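Orotidine-5-phosphate decarboxylase/orotate phosphoribosyltransferase, putative (Ompdcase-oprtase, putative) (Leishmania infantum, PDB 3QW3) probably catalyses, through this decarboxylase domain of a bifunctional UMP synthase, the loss of carbon dioxide from orotidine 5'-phosphate that yields UMP. Local coordinates at residues 14-20 against 44-50; 184-188 against 211-217; 195-201 against 221-227. All blocks are in the same frame, centred on the assembly; numbering follows the deposited sequence.

Interaction 1 of 3, residues 14-20 against 44-50. With SO4 (sulfate ion), chain D.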
ATOM      1  N   SER A  14      26.301 -12.286   6.435  1.00 15.71           N
ATOM      2  CA  SER A  14      25.366 -11.536   7.282  1.00 15.14           C
ATOM      3  C   SER A  14      23.909 -11.785   6.931  1.00 14.53           C
ATOM      4  O   SER A  14      23.589 -12.026   5.773  1.00 13.77           O
ATOM      5  CB  SER A  14      25.636 -10.036   7.137  1.00 15.75           C
ATOM      6  OG  SER A  14      24.772  -9.287   7.970  1.00 16.90           O
ATOM      7  N   LEU A  15      23.035 -11.695   7.934  1.00 13.52           N
ATOM      8  CA  LEU A  15      21.582 -11.659   7.702  1.00 13.58           C
ATOM      9  C   LEU A  15      20.972 -10.325   8.148  1.00 13.70           C
ATOM     10  O   LEU A  15      19.744 -10.202   8.279  1.00 13.75           O
ATOM     11  CB  LEU A  15      20.882 -12.812   8.420  1.00 13.58           C
ATOM     12  CG  LEU A  15      21.268 -14.236   8.015  1.00 13.55           C
ATOM     13  CD1 LEU A  15      20.442 -15.249   8.798  1.00 13.06           C
ATOM     14  CD2 LEU A  15      21.104 -14.462   6.510  1.00 13.32           C
ATOM     15  N   LEU A  16      21.829  -9.339   8.386  1.00 13.77           N
ATOM     16  CA  LEU A  16      21.384  -8.040   8.891  1.00 13.93           C
ATOM     17  C   LEU A  16      20.889  -7.124   7.774  1.00 14.28           C
ATOM     18  O   LEU A  16      21.614  -6.842   6.827  1.00 14.60           O
ATOM     19  CB  LEU A  16      22.512  -7.361   9.676  1.00 14.15           C
ATOM     20  CG  LEU A  16      22.213  -5.988  10.277  1.00 14.84           C
ATOM     21  CD1 LEU A  16      21.121  -6.086  11.335  1.00 15.77           C
ATOM     22  CD2 LEU A  16      23.489  -5.391  10.863  1.00 15.32           C
ATOM     23  N   CYS A  17      19.644  -6.669   7.902  1.00 14.27           N
ATOM     24  CA  CYS A  17      19.086  -5.659   7.002  1.00 14.79           C
ATOM     25  C   CYS A  17      19.081  -4.329   7.730  1.00 14.81           C
ATOM     26  O   CYS A  17      18.552  -4.232   8.838  1.00 15.90           O
ATOM     27  CB  CYS A  17      17.667  -6.038   6.598  1.00 14.38           C
ATOM     28  SG  CYS A  17      16.871  -4.860   5.484  1.00 15.21           S
ATOM     29  N   VAL A  18      19.689  -3.317   7.126  1.00 14.87           N
ATOM     30  CA  VAL A  18      19.798  -2.007   7.765  1.00 14.82           C
ATOM     31  C   VAL A  18      18.704  -1.077   7.238  1.00 15.08           C
ATOM     32  O   VAL A  18      18.673  -0.740   6.053  1.00 15.16           O
ATOM     33  CB  VAL A  18      21.194  -1.372   7.556  1.00 14.85           C
ATOM     34  CG1 VAL A  18      21.294  -0.023   8.262  1.00 14.75           C
ATOM     35  CG2 VAL A  18      22.307  -2.321   8.032  1.00 14.87           C
ATOM     36  N   GLY A  19      17.803  -0.672   8.126  1.00 15.67           N
ATOM     37  CA  GLY A  19      16.748   0.266   7.752  1.00 15.92           C
ATOM     38  C   GLY A  19      17.305   1.647   7.470  1.00 16.57           C
ATOM     39  O   GLY A  19      18.213   2.114   8.165  1.00 16.90           O
ATOM     40  N   LEU A  20      16.785   2.299   6.436  1.00 16.46           N
ATOM     41  CA  LEU A  20      17.155   3.677   6.166  1.00 17.24           C
ATOM     42  C   LEU A  20      15.913   4.529   6.358  1.00 17.84           C
ATOM     43  O   LEU A  20      15.079   4.654   5.455  1.00 18.14           O
ATOM     44  CB  LEU A  20      17.773   3.838   4.776  1.00 16.74           C
ATOM     45  CG  LEU A  20      19.072   3.038   4.578  1.00 16.60           C
ATOM     46  CD1 LEU A  20      19.525   3.108   3.130  1.00 16.57           C
ATOM     47  CD2 LEU A  20      20.175   3.512   5.526  1.00 16.46           C
ATOM     48  N   TYR A  44      28.796  -5.027   7.214  1.00 18.94           N
ATOM     49  CA  TYR A  44      28.002  -6.003   7.952  1.00 19.06           C
ATOM     50  C   TYR A  44      26.545  -6.098   7.500  1.00 18.47           C
ATOM     51  O   TYR A  44      25.740  -6.765   8.148  1.00 18.47           O
ATOM     52  CB  TYR A  44      28.097  -5.721   9.457  1.00 19.69           C
ATOM     53  CG  TYR A  44      29.526  -5.789   9.929  1.00 21.46           C
ATOM     54  CD1 TYR A  44      30.138  -7.020  10.159  1.00 23.92           C
ATOM     55  CD2 TYR A  44      30.282  -4.628  10.100  1.00 24.84           C
ATOM     56  CE1 TYR A  44      31.463  -7.096  10.566  1.00 25.78           C
ATOM     57  CE2 TYR A  44      31.610  -4.694  10.511  1.00 26.02           C
ATOM     58  CZ  TYR A  44      32.188  -5.932  10.741  1.00 26.76           C
ATOM     59  OH  TYR A  44      33.502  -6.016  11.147  1.00 29.59           O
ATOM     60  N   ALA A  45      26.228  -5.468   6.372  1.00 17.90           N
ATOM     61  CA  ALA A  45      24.844  -5.414   5.880  1.00 17.37           C
ATOM     62  C   ALA A  45      24.581  -6.428   4.770  1.00 17.02           C
ATOM     63  O   ALA A  45      25.338  -6.499   3.797  1.00 17.92           O
ATOM     64  CB  ALA A  45      24.509  -4.010   5.405  1.00 17.57           C
ATOM     65  N   ALA A  46      23.511  -7.204   4.927  1.00 15.73           N
ATOM     66  CA  ALA A  46      23.020  -8.093   3.872  1.00 14.83           C
ATOM     67  C   ALA A  46      22.097  -7.345   2.915  1.00 14.69           C
ATOM     68  O   ALA A  46      21.969  -7.718   1.757  1.00 14.29           O
ATOM     69  CB  ALA A  46      22.292  -9.277   4.469  1.00 15.07           C
ATOM     70  N   ALA A  47      21.447  -6.301   3.422  1.00 14.17           N
ATOM     71  CA  ALA A  47      20.521  -5.492   2.624  1.00 14.07           C
ATOM     72  C   ALA A  47      20.327  -4.138   3.275  1.00 13.83           C
ATOM     73  O   ALA A  47      20.626  -3.967   4.464  1.00 13.36           O
ATOM     74  CB  ALA A  47      19.167  -6.203   2.485  1.00 13.94           C
ATOM     75  N   TYR A  48      19.851  -3.175   2.484  1.00 13.73           N
ATOM     76  CA  TYR A  48      19.329  -1.913   3.015  1.00 13.89           C
ATOM     77  C   TYR A  48      17.844  -1.793   2.704  1.00 13.82           C
ATOM     78  O   TYR A  48      17.381  -2.271   1.661  1.00 13.52           O
ATOM     79  CB  TYR A  48      20.100  -0.708   2.472  1.00 14.38           C
ATOM     80  CG  TYR A  48      21.472  -0.605   3.093  1.00 14.84           C
ATOM     81  CD1 TYR A  48      21.662   0.074   4.293  1.00 16.37           C
ATOM     82  CD2 TYR A  48      22.571  -1.228   2.502  1.00 17.03           C
ATOM     83  CE1 TYR A  48      22.918   0.148   4.886  1.00 17.88           C
ATOM     84  CE2 TYR A  48      23.829  -1.156   3.085  1.00 17.26           C
ATOM     85  CZ  TYR A  48      23.994  -0.469   4.275  1.00 18.75           C
ATOM     86  OH  TYR A  48      25.241  -0.403   4.859  1.00 18.46           O
ATOM     87  N   LYS A  49      17.110  -1.175   3.627  1.00 13.74           N
ATOM     88  CA  LYS A  49      15.663  -1.003   3.485  1.00 14.05           C
ATOM     89  C   LYS A  49      15.249   0.472   3.647  1.00 14.31           C
ATOM     90  O   LYS A  49      14.920   0.924   4.751  1.00 15.09           O
ATOM     91  CB  LYS A  49      14.907  -1.905   4.473  1.00 13.78           C
ATOM     92  CG  LYS A  49      13.384  -1.920   4.250  1.00 13.51           C
ATOM     93  CD  LYS A  49      12.660  -2.918   5.153  1.00 15.90           C
ATOM     94  CE  LYS A  49      12.564  -2.460   6.618  1.00 18.49           C
ATOM     95  NZ  LYS A  49      11.741  -1.254   6.863  1.00 17.74           N
ATOM     96  N   PRO A  50      15.265   1.233   2.543  1.00 14.78           N
ATOM     97  CA  PRO A  50      14.806   2.616   2.632  1.00 14.72           C
ATOM     98  C   PRO A  50      13.297   2.717   2.851  1.00 14.86           C
ATOM     99  O   PRO A  50      12.524   1.927   2.305  1.00 15.23           O
ATOM    100  CB  PRO A  50      15.193   3.214   1.279  1.00 14.95           C
ATOM    101  CG  PRO A  50      15.367   2.063   0.380  1.00 15.64           C
ATOM    102  CD  PRO A  50      15.852   0.935   1.226  1.00 14.65           C
TER
HETATM  103  S   SO4 D 257      10.003  -1.406  10.225  1.00 58.59           S
HETATM  104  O1  SO4 D 257       8.554  -1.287  10.096  1.00 58.83           O
HETATM  105  O2  SO4 D 257      10.506  -2.308   9.194  1.00 57.75           O
HETATM  106  O3  SO4 D 257      10.619  -0.089  10.071  1.00 58.77           O
HETATM  107  O4  SO4 D 257      10.327  -1.936  11.547  1.00 58.47           O

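Interaction 2 of 3, residues 184-188 against 211-217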
ATOM      1  N   LEU A 184       5.861 -16.929  14.077  1.00 24.53           N
ATOM      2  CA  LEU A 184       6.968 -17.058  13.140  1.00 23.94           C
ATOM      3  C   LEU A 184       7.199 -18.533  12.773  1.00 23.49           C
ATOM      4  O   LEU A 184       7.414 -18.858  11.608  1.00 23.06           O
ATOM      5  CB  LEU A 184       8.236 -16.445  13.745  1.00 24.12           C
ATOM      6  CG  LEU A 184       9.084 -15.443  12.955  1.00 25.23           C
ATOM      7  CD1 LEU A 184      10.310 -15.053  13.777  1.00 25.09           C
ATOM      8  CD2 LEU A 184       9.504 -15.990  11.616  1.00 25.08           C
ATOM      9  N   ALA A 185       7.137 -19.421  13.767  1.00 23.20           N
ATOM     10  CA  ALA A 185       7.293 -20.857  13.529  1.00 22.83           C
ATOM     11  C   ALA A 185       6.142 -21.438  12.706  1.00 22.62           C
ATOM     12  O   ALA A 185       6.358 -22.318  11.871  1.00 22.38           O
ATOM     13  CB  ALA A 185       7.440 -21.610  14.846  1.00 22.85           C
ATOM     14  N   ARG A 186       4.926 -20.944  12.939  1.00 22.49           N
ATOM     15  CA  ARG A 186       3.767 -21.365  12.145  1.00 22.64           C
ATOM     16  C   ARG A 186       3.973 -21.008  10.676  1.00 22.12           C
ATOM     17  O   ARG A 186       3.695 -21.813   9.787  1.00 21.86           O
ATOM     18  CB  ARG A 186       2.470 -20.737  12.664  1.00 23.04           C
ATOM     19  CG  ARG A 186       1.968 -21.326  13.971  1.00 25.03           C
ATOM     20  CD  ARG A 186       0.494 -21.025  14.172  1.00 28.24           C
ATOM     21  NE  ARG A 186       0.025 -21.514  15.466  1.00 31.55           N
ATOM     22  CZ  ARG A 186      -0.002 -20.795  16.585  1.00 33.34           C
ATOM     23  NH1 ARG A 186       0.403 -19.529  16.592  1.00 34.44           N
ATOM     24  NH2 ARG A 186      -0.446 -21.345  17.707  1.00 34.78           N
ATOM     25  N   VAL A 187       4.482 -19.804  10.427  1.00 21.52           N
ATOM     26  CA  VAL A 187       4.728 -19.356   9.060  1.00 21.00           C
ATOM     27  C   VAL A 187       5.808 -20.213   8.388  1.00 20.90           C
ATOM     28  O   VAL A 187       5.650 -20.636   7.240  1.00 20.62           O
ATOM     29  CB  VAL A 187       5.061 -17.845   9.012  1.00 20.77           C
ATOM     30  CG1 VAL A 187       5.359 -17.404   7.594  1.00 20.89           C
ATOM     31  CG2 VAL A 187       3.900 -17.044   9.584  1.00 20.61           C
ATOM     32  N   ARG A 188       6.890 -20.491   9.112  1.00 20.63           N
ATOM     33  CA  ARG A 188       7.945 -21.355   8.582  1.00 21.04           C
ATOM     34  C   ARG A 188       7.443 -22.776   8.258  1.00 21.37           C
ATOM     35  O   ARG A 188       7.919 -23.407   7.314  1.00 21.61           O
ATOM     36  CB  ARG A 188       9.150 -21.386   9.532  1.00 21.14           C
ATOM     37  CG  ARG A 188      10.362 -22.176   9.018  1.00 20.59           C
ATOM     38  CD  ARG A 188      10.760 -21.779   7.599  1.00 19.56           C
ATOM     39  NE  ARG A 188      11.523 -20.536   7.553  1.00 18.51           N
ATOM     40  CZ  ARG A 188      11.662 -19.777   6.470  1.00 18.36           C
ATOM     41  NH1 ARG A 188      11.071 -20.111   5.329  1.00 18.12           N
ATOM     42  NH2 ARG A 188      12.393 -18.674   6.534  1.00 16.56           N
ATOM     43  N   SER A 211      13.497 -15.883  17.638  1.00 25.19           N
ATOM     44  CA  SER A 211      13.095 -15.587  16.260  1.00 24.55           C
ATOM     45  C   SER A 211      13.863 -16.440  15.256  1.00 23.51           C
ATOM     46  O   SER A 211      13.270 -17.036  14.357  1.00 22.99           O
ATOM     47  CB  SER A 211      13.295 -14.101  15.944  1.00 24.86           C
ATOM     48  OG  SER A 211      12.576 -13.292  16.859  1.00 27.67           O
ATOM     49  N   LEU A 212      15.184 -16.499  15.425  1.00 22.47           N
ATOM     50  CA  LEU A 212      16.038 -17.285  14.536  1.00 21.75           C
ATOM     51  C   LEU A 212      15.758 -18.778  14.645  1.00 21.67           C
ATOM     52  O   LEU A 212      15.686 -19.473  13.637  1.00 21.24           O
ATOM     53  CB  LEU A 212      17.520 -16.973  14.786  1.00 21.60           C
ATOM     54  CG  LEU A 212      17.973 -15.585  14.315  1.00 21.85           C
ATOM     55  CD1 LEU A 212      19.302 -15.174  14.947  1.00 22.26           C
ATOM     56  CD2 LEU A 212      18.051 -15.517  12.790  1.00 21.74           C
ATOM     57  N   ASP A 213      15.590 -19.268  15.871  1.00 21.67           N
ATOM     58  CA  ASP A 213      15.239 -20.671  16.088  1.00 22.24           C
ATOM     59  C   ASP A 213      13.934 -21.055  15.390  1.00 22.07           C
ATOM     60  O   ASP A 213      13.819 -22.143  14.830  1.00 22.09           O
ATOM     61  CB  ASP A 213      15.144 -20.974  17.585  1.00 22.63           C
ATOM     62  CG  ASP A 213      16.506 -21.079  18.246  1.00 24.68           C
ATOM     63  OD1 ASP A 213      17.539 -20.988  17.547  1.00 26.67           O
ATOM     64  OD2 ASP A 213      16.537 -21.256  19.480  1.00 27.44           O
ATOM     65  N   ALA A 214      12.964 -20.146  15.415  1.00 22.19           N
ATOM     66  CA  ALA A 214      11.657 -20.406  14.822  1.00 22.04           C
ATOM     67  C   ALA A 214      11.668 -20.256  13.306  1.00 21.92           C
ATOM     68  O   ALA A 214      11.013 -21.027  12.601  1.00 22.37           O
ATOM     69  CB  ALA A 214      10.610 -19.488  15.431  1.00 21.90           C
ATOM     70  N   GLY A 215      12.419 -19.272  12.815  1.00 21.46           N
ATOM     71  CA  GLY A 215      12.309 -18.838  11.424  1.00 21.55           C
ATOM     72  C   GLY A 215      13.381 -19.259  10.438  1.00 21.40           C
ATOM     73  O   GLY A 215      13.145 -19.222   9.225  1.00 21.56           O
ATOM     74  N   LEU A 216      14.564 -19.640  10.924  1.00 20.82           N
ATOM     75  CA  LEU A 216      15.625 -20.090  10.015  1.00 20.71           C
ATOM     76  C   LEU A 216      15.247 -21.371   9.268  1.00 20.86           C
ATOM     77  O   LEU A 216      14.569 -22.248   9.814  1.00 21.39           O
ATOM     78  CB  LEU A 216      16.955 -20.284  10.751  1.00 20.53           C
ATOM     79  CG  LEU A 216      17.721 -19.027  11.178  1.00 19.79           C
ATOM     80  CD1 LEU A 216      18.899 -19.399  12.073  1.00 20.16           C
ATOM     81  CD2 LEU A 216      18.200 -18.211   9.974  1.00 18.60           C
ATOM     82  N   ARG A 217      15.690 -21.469   8.018  1.00 20.85           N
ATOM     83  CA  ARG A 217      15.524 -22.686   7.225  1.00 21.12           C
ATOM     84  C   ARG A 217      16.566 -23.731   7.631  1.00 21.54           C
ATOM     85  O   ARG A 217      17.453 -23.452   8.445  1.00 21.57           O
ATOM     86  CB  ARG A 217      15.647 -22.375   5.728  1.00 20.94           C
ATOM     87  CG  ARG A 217      14.706 -21.288   5.223  1.00 20.42           C
ATOM     88  CD  ARG A 217      14.866 -21.035   3.723  1.00 19.51           C
ATOM     89  NE  ARG A 217      16.247 -20.728   3.339  1.00 18.79           N
ATOM     90  CZ  ARG A 217      16.605 -20.088   2.228  1.00 19.80           C
ATOM     91  NH1 ARG A 217      15.680 -19.650   1.378  1.00 20.41           N
ATOM     92  NH2 ARG A 217      17.894 -19.871   1.971  1.00 18.88           N
TER

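Interaction 3 of 3, residues 195-201 against 221-227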
ATOM      1  N   TRP A 195      12.192 -16.659   1.907  1.00 17.34           N
ATOM      2  CA  TRP A 195      12.880 -15.695   2.760  1.00 17.23           C
ATOM      3  C   TRP A 195      11.851 -14.891   3.534  1.00 17.12           C
ATOM      4  O   TRP A 195      10.808 -14.513   2.981  1.00 17.13           O
ATOM      5  CB  TRP A 195      13.733 -14.747   1.925  1.00 17.34           C
ATOM      6  CG  TRP A 195      15.083 -15.294   1.625  1.00 18.28           C
ATOM      7  CD1 TRP A 195      15.426 -16.140   0.607  1.00 19.41           C
ATOM      8  CD2 TRP A 195      16.282 -15.036   2.359  1.00 17.57           C
ATOM      9  NE1 TRP A 195      16.776 -16.417   0.658  1.00 19.16           N
ATOM     10  CE2 TRP A 195      17.323 -15.752   1.727  1.00 18.63           C
ATOM     11  CE3 TRP A 195      16.581 -14.262   3.492  1.00 18.02           C
ATOM     12  CZ2 TRP A 195      18.641 -15.723   2.193  1.00 17.95           C
ATOM     13  CZ3 TRP A 195      17.897 -14.235   3.957  1.00 18.15           C
ATOM     14  CH2 TRP A 195      18.907 -14.964   3.304  1.00 17.39           C
ATOM     15  N   PHE A 196      12.139 -14.647   4.809  1.00 16.67           N
ATOM     16  CA  PHE A 196      11.311 -13.756   5.620  1.00 16.45           C
ATOM     17  C   PHE A 196      12.070 -12.455   5.841  1.00 16.57           C
ATOM     18  O   PHE A 196      13.271 -12.470   6.153  1.00 17.05           O
ATOM     19  CB  PHE A 196      10.982 -14.345   7.002  1.00 15.80           C
ATOM     20  CG  PHE A 196      10.211 -15.644   6.993  1.00 16.13           C
ATOM     21  CD1 PHE A 196       9.660 -16.184   5.829  1.00 14.94           C
ATOM     22  CD2 PHE A 196       9.997 -16.311   8.199  1.00 16.16           C
ATOM     23  CE1 PHE A 196       8.952 -17.394   5.875  1.00 15.99           C
ATOM     24  CE2 PHE A 196       9.282 -17.510   8.250  1.00 16.34           C
ATOM     25  CZ  PHE A 196       8.765 -18.047   7.085  1.00 16.08           C
ATOM     26  N   LEU A 197      11.378 -11.335   5.678  1.00 16.27           N
ATOM     27  CA  LEU A 197      11.897 -10.048   6.120  1.00 16.79           C
ATOM     28  C   LEU A 197      11.313  -9.851   7.504  1.00 17.33           C
ATOM     29  O   LEU A 197      10.093  -9.848   7.671  1.00 16.38           O
ATOM     30  CB  LEU A 197      11.472  -8.927   5.166  1.00 16.55           C
ATOM     31  CG  LEU A 197      11.821  -7.485   5.551  1.00 16.57           C
ATOM     32  CD1 LEU A 197      13.326  -7.245   5.663  1.00 16.48           C
ATOM     33  CD2 LEU A 197      11.201  -6.513   4.541  1.00 16.71           C
ATOM     34  N   VAL A 198      12.193  -9.695   8.493  1.00 18.16           N
ATOM     35  CA  VAL A 198      11.815  -9.789   9.899  1.00 19.91           C
ATOM     36  C   VAL A 198      12.117  -8.478  10.623  1.00 21.33           C
ATOM     37  O   VAL A 198      13.255  -8.249  11.049  1.00 21.46           O
ATOM     38  CB  VAL A 198      12.527 -10.996  10.582  1.00 19.64           C
ATOM     39  CG1 VAL A 198      12.096 -11.148  12.033  1.00 20.69           C
ATOM     40  CG2 VAL A 198      12.225 -12.270   9.822  1.00 19.84           C
ATOM     41  N   PRO A 199      11.106  -7.598  10.738  1.00 22.79           N
ATOM     42  CA  PRO A 199      11.316  -6.341  11.457  1.00 24.32           C
ATOM     43  C   PRO A 199      11.006  -6.428  12.956  1.00 25.75           C
ATOM     44  O   PRO A 199      10.274  -7.329  13.392  1.00 26.23           O
ATOM     45  CB  PRO A 199      10.355  -5.374  10.760  1.00 24.19           C
ATOM     46  CG  PRO A 199       9.273  -6.243  10.165  1.00 24.16           C
ATOM     47  CD  PRO A 199       9.767  -7.669  10.119  1.00 22.75           C
ATOM     48  N   GLY A 200      11.600  -5.514  13.723  1.00 27.29           N
ATOM     49  CA  GLY A 200      11.259  -5.299  15.136  1.00 29.14           C
ATOM     50  C   GLY A 200      11.759  -6.276  16.191  1.00 30.30           C
ATOM     51  O   GLY A 200      10.968  -6.728  17.025  1.00 31.07           O
ATOM     52  N   ILE A 201      13.057  -6.588  16.184  1.00 31.13           N
ATOM     53  CA  ILE A 201      13.647  -7.447  17.232  1.00 31.83           C
ATOM     54  C   ILE A 201      13.723  -6.769  18.606  1.00 32.11           C
ATOM     55  O   ILE A 201      13.832  -5.546  18.703  1.00 32.54           O
ATOM     56  CB  ILE A 201      15.054  -8.006  16.864  1.00 31.94           C
ATOM     57  CG1 ILE A 201      15.979  -6.897  16.340  1.00 32.60           C
ATOM     58  CG2 ILE A 201      14.935  -9.172  15.876  1.00 32.44           C
ATOM     59  CD1 ILE A 201      17.460  -7.194  16.541  1.00 32.89           C
ATOM     60  N   SER A 221      19.718 -20.229   6.851  1.00 16.84           N
ATOM     61  CA  SER A 221      19.455 -18.956   6.175  1.00 16.95           C
ATOM     62  C   SER A 221      17.943 -18.715   6.050  1.00 16.75           C
ATOM     63  O   SER A 221      17.151 -19.394   6.702  1.00 16.66           O
ATOM     64  CB  SER A 221      20.134 -18.949   4.803  1.00 17.45           C
ATOM     65  OG  SER A 221      20.361 -17.627   4.342  1.00 18.28           O
ATOM     66  N   GLY A 222      17.549 -17.737   5.233  1.00 16.82           N
ATOM     67  CA  GLY A 222      16.129 -17.511   4.961  1.00 16.68           C
ATOM     68  C   GLY A 222      15.454 -16.511   5.881  1.00 16.98           C
ATOM     69  O   GLY A 222      14.234 -16.368   5.854  1.00 16.73           O
ATOM     70  N   MET A 223      16.240 -15.826   6.704  1.00 16.98           N
ATOM     71  CA  MET A 223      15.715 -14.727   7.505  1.00 17.58           C
ATOM     72  C   MET A 223      16.560 -13.498   7.297  1.00 17.60           C
ATOM     73  O   MET A 223      17.790 -13.553   7.351  1.00 17.17           O
ATOM     74  CB  MET A 223      15.687 -15.078   8.992  1.00 18.27           C
ATOM     75  CG  MET A 223      14.474 -15.864   9.421  1.00 21.20           C
ATOM     76  SD  MET A 223      14.628 -16.173  11.180  1.00 25.67           S
ATOM     77  CE  MET A 223      13.968 -14.675  11.901  1.00 24.76           C
ATOM     78  N   LEU A 224      15.878 -12.388   7.035  1.00 17.27           N
ATOM     79  CA  LEU A 224      16.533 -11.104   6.868  0.70 17.36           C
ATOM     80  C   LEU A 224      16.074 -10.241   8.034  1.00 17.64           C
ATOM     81  O   LEU A 224      14.909  -9.825   8.100  1.00 17.86           O
ATOM     82  CB  LEU A 224      16.145 -10.462   5.527  0.70 17.81           C
ATOM     83  CG  LEU A 224      17.208 -10.015   4.520  0.70 18.03           C
ATOM     84  CD1 LEU A 224      16.569  -9.093   3.476  0.70 15.04           C
ATOM     85  CD2 LEU A 224      18.440  -9.353   5.153  0.70 16.68           C
ATOM     86  N   ILE A 225      16.988 -10.005   8.972  1.00 16.89           N
ATOM     87  CA  ILE A 225      16.675  -9.304  10.222  1.00 17.17           C
ATOM     88  C   ILE A 225      16.859  -7.801  10.094  1.00 16.55           C
ATOM     89  O   ILE A 225      17.986  -7.307  10.044  1.00 15.67           O
ATOM     90  CB  ILE A 225      17.552  -9.814  11.406  1.00 17.35           C
ATOM     91  CG1 ILE A 225      17.512 -11.347  11.516  1.00 19.79           C
ATOM     92  CG2 ILE A 225      17.162  -9.114  12.728  1.00 17.85           C
ATOM     93  CD1 ILE A 225      16.151 -11.934  11.753  1.00 21.36           C
ATOM     94  N   ASN A 226      15.750  -7.069  10.060  1.00 16.28           N
ATOM     95  CA  ASN A 226      15.825  -5.629   9.904  1.00 16.31           C
ATOM     96  C   ASN A 226      16.012  -4.931  11.240  1.00 16.93           C
ATOM     97  O   ASN A 226      15.319  -5.236  12.209  1.00 17.12           O
ATOM     98  CB  ASN A 226      14.586  -5.065   9.204  1.00 16.24           C
ATOM     99  CG  ASN A 226      14.660  -3.563   9.022  1.00 16.54           C
ATOM    100  OD1 ASN A 226      14.040  -2.799   9.779  1.00 19.45           O
ATOM    101  ND2 ASN A 226      15.432  -3.121   8.041  1.00 14.67           N
ATOM    102  N   VAL A 227      16.954  -3.996  11.274  1.00 17.49           N
ATOM    103  CA  VAL A 227      17.129  -3.118  12.421  1.00 18.63           C
ATOM    104  C   VAL A 227      17.151  -1.674  11.939  1.00 19.66           C
ATOM    105  O   VAL A 227      17.888  -1.326  11.008  1.00 19.09           O
ATOM    106  CB  VAL A 227      18.416  -3.445  13.220  1.00 18.50           C
ATOM    107  CG1 VAL A 227      18.545  -2.514  14.426  1.00 19.33           C
ATOM    108  CG2 VAL A 227      18.396  -4.895  13.687  1.00 18.87           C
TER
HETATM  109  O   HOH W   1      14.103  -7.353  13.381  1.00 25.56           O

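Interaction 1 of 3, residues 14-20 against 44-50
Strands 16-20 and 47-50 show how a beta-alpha-beta unit closes: Val18 and Tyr48 pair as parallel neighbours, with helix 27-41 connecting the strands. Backbone bonds come first. Val18 N donates to Ala47 O, Val18 O accepts from Lys49 N, and Leu20 N reaches Lys49 O at 2.9 Å in an almost straight bond (178°). Where the pairing begins, Leu16 O takes Ala46 N at 2.7 Å and, weakly, Ala47 N.

One side chain joins the polar set. Ser14 OG lies anti to its own nitrogen (chi1 -178°), giving its proton to Tyr44 O at 2.7 Å from above the carbonyl plane while accepting from Leu16 N in an ST turn.

Apolar contacts occupy both faces. Toward helix 27-41, Val18 CB lies 3.5 Å from Tyr48 CE1, the two side chains running alongside each other, and Leu20 CD1 comes within 3.9 Å of Tyr48 CD1 at a slant; the phenol OH ends on Thr41. On the other face Cys17 SG rests 3.7 Å from Lys49 CB.

Beyond that sulfur the lysine bends at its last two torsions, and NZ meets Asp82 and, at 2.8 Å, O2 of a sulfate probably from the crystallisation liquor; both bonds hold that end inside the barrel.

Interaction 2 of 3, residues 184-188 against 211-217
Arg188 turns its guanidinium edge to the end of helix 208-215. NE and NH2 both donate to Gly215 O, at 2.7 Å and 2.8 Å, a side-on grip on a single oxygen that lies almost in the guanidinium plane. The NH2 bond runs nearly along the carbonyl direction, whereas NE comes from above the carbonyl plane. Bends at chi2 and chi3 fold the chain back to this position, and its CB and CG pass over Ala214 O on the way. Across one guanidinium face lies Arg217, whose CG sits 3.6 Å from Arg188 CZ, over the centre of the group. The two guanidinium planes stand 52° apart, and the charged end of Arg217 leads on to Asp219. With NH1 of Arg188 bonded to Ala191 O and Leu194 O, the planar group is fixed in rotation.

Smaller side chains bring the helices together. Ala185 CB meets Ala214 CB at 3.9 Å, while Leu184 spreads its two methyls along the neighbour: CD1 is 3.6 Å from Ser211 O, and CD2 is 4.0 Å from Gly215 CA. The short axes run 8.4 Å apart at 23°, the near-parallel packing of successive outer helices in a TIM barrel.

Interaction 3 of 3, residues 195-201 against 221-227
Parallel pairing inside a TIM barrel is illustrated by strands 196-198 and 223-227, joined through helix 208-215 in a beta-alpha-beta crossover. Phe196 N donates to Gly222 O, Leu224 N to Phe196 O, Val198 N to Leu224 O and Asn226 N to Val198 O, so that Phe196 and Val198 each use both backbone groups on the same neighbour.

At the N-terminal end the indole of Trp195 lies flat over the turn into strand 223-227. Gly222 CA stands 3.6 Å from the centroid of the Trp195 six-membered ring and 14° off its normal, a CH-pi contact. Ser221 OG comes within 3.2 Å of Trp195 CH2, and Arg217 adds a cation-pi contact to the same indole.

Toward the outer helices, Met223 bends at its sulfur (chi3 84°), which carries CE to 3.6 Å from Val198 CG2. Val198 and Ile225 run side by side, with CB of the valine 3.9 Å from Ile225 CD1. Nearer the C-terminal end Ile201 crosses Ile225 and Val227 at about right angles. Leu197 projects to the opposite face, into the barrel; Asn226 directs its CB toward strand 196-198, and Lys49 touches both.

Past the last direct backbone bond, a water bridges the diverging chains, donating to Val198 O at 2.6 Å and to Asn226 O at 2.7 Å.

How the interactions relate
Interactions 1 and 3 are buried strand pairings in one sheet, and they meet where strands 16-20 and 223-227 are neighbours: Leu15 O and Cys17 N probably bond to Ile225 N and O. Interaction 2 lies farther out, its centre about 16 Å from the centre of the chain, and is only partly buried. Its helices cover strands 196-198 and 223-227, with Leu184 against Phe196 and Met223. Chemistry follows place. The strand pairs rely on backbone bonds with apolar side chains, whereas the helix pair adds to its alanine and leucine packing an arginine on a backbone carbonyl. Inside the barrel, Lys49 of interaction 1 packs against Asn226 of interaction 3, next to the sulfate.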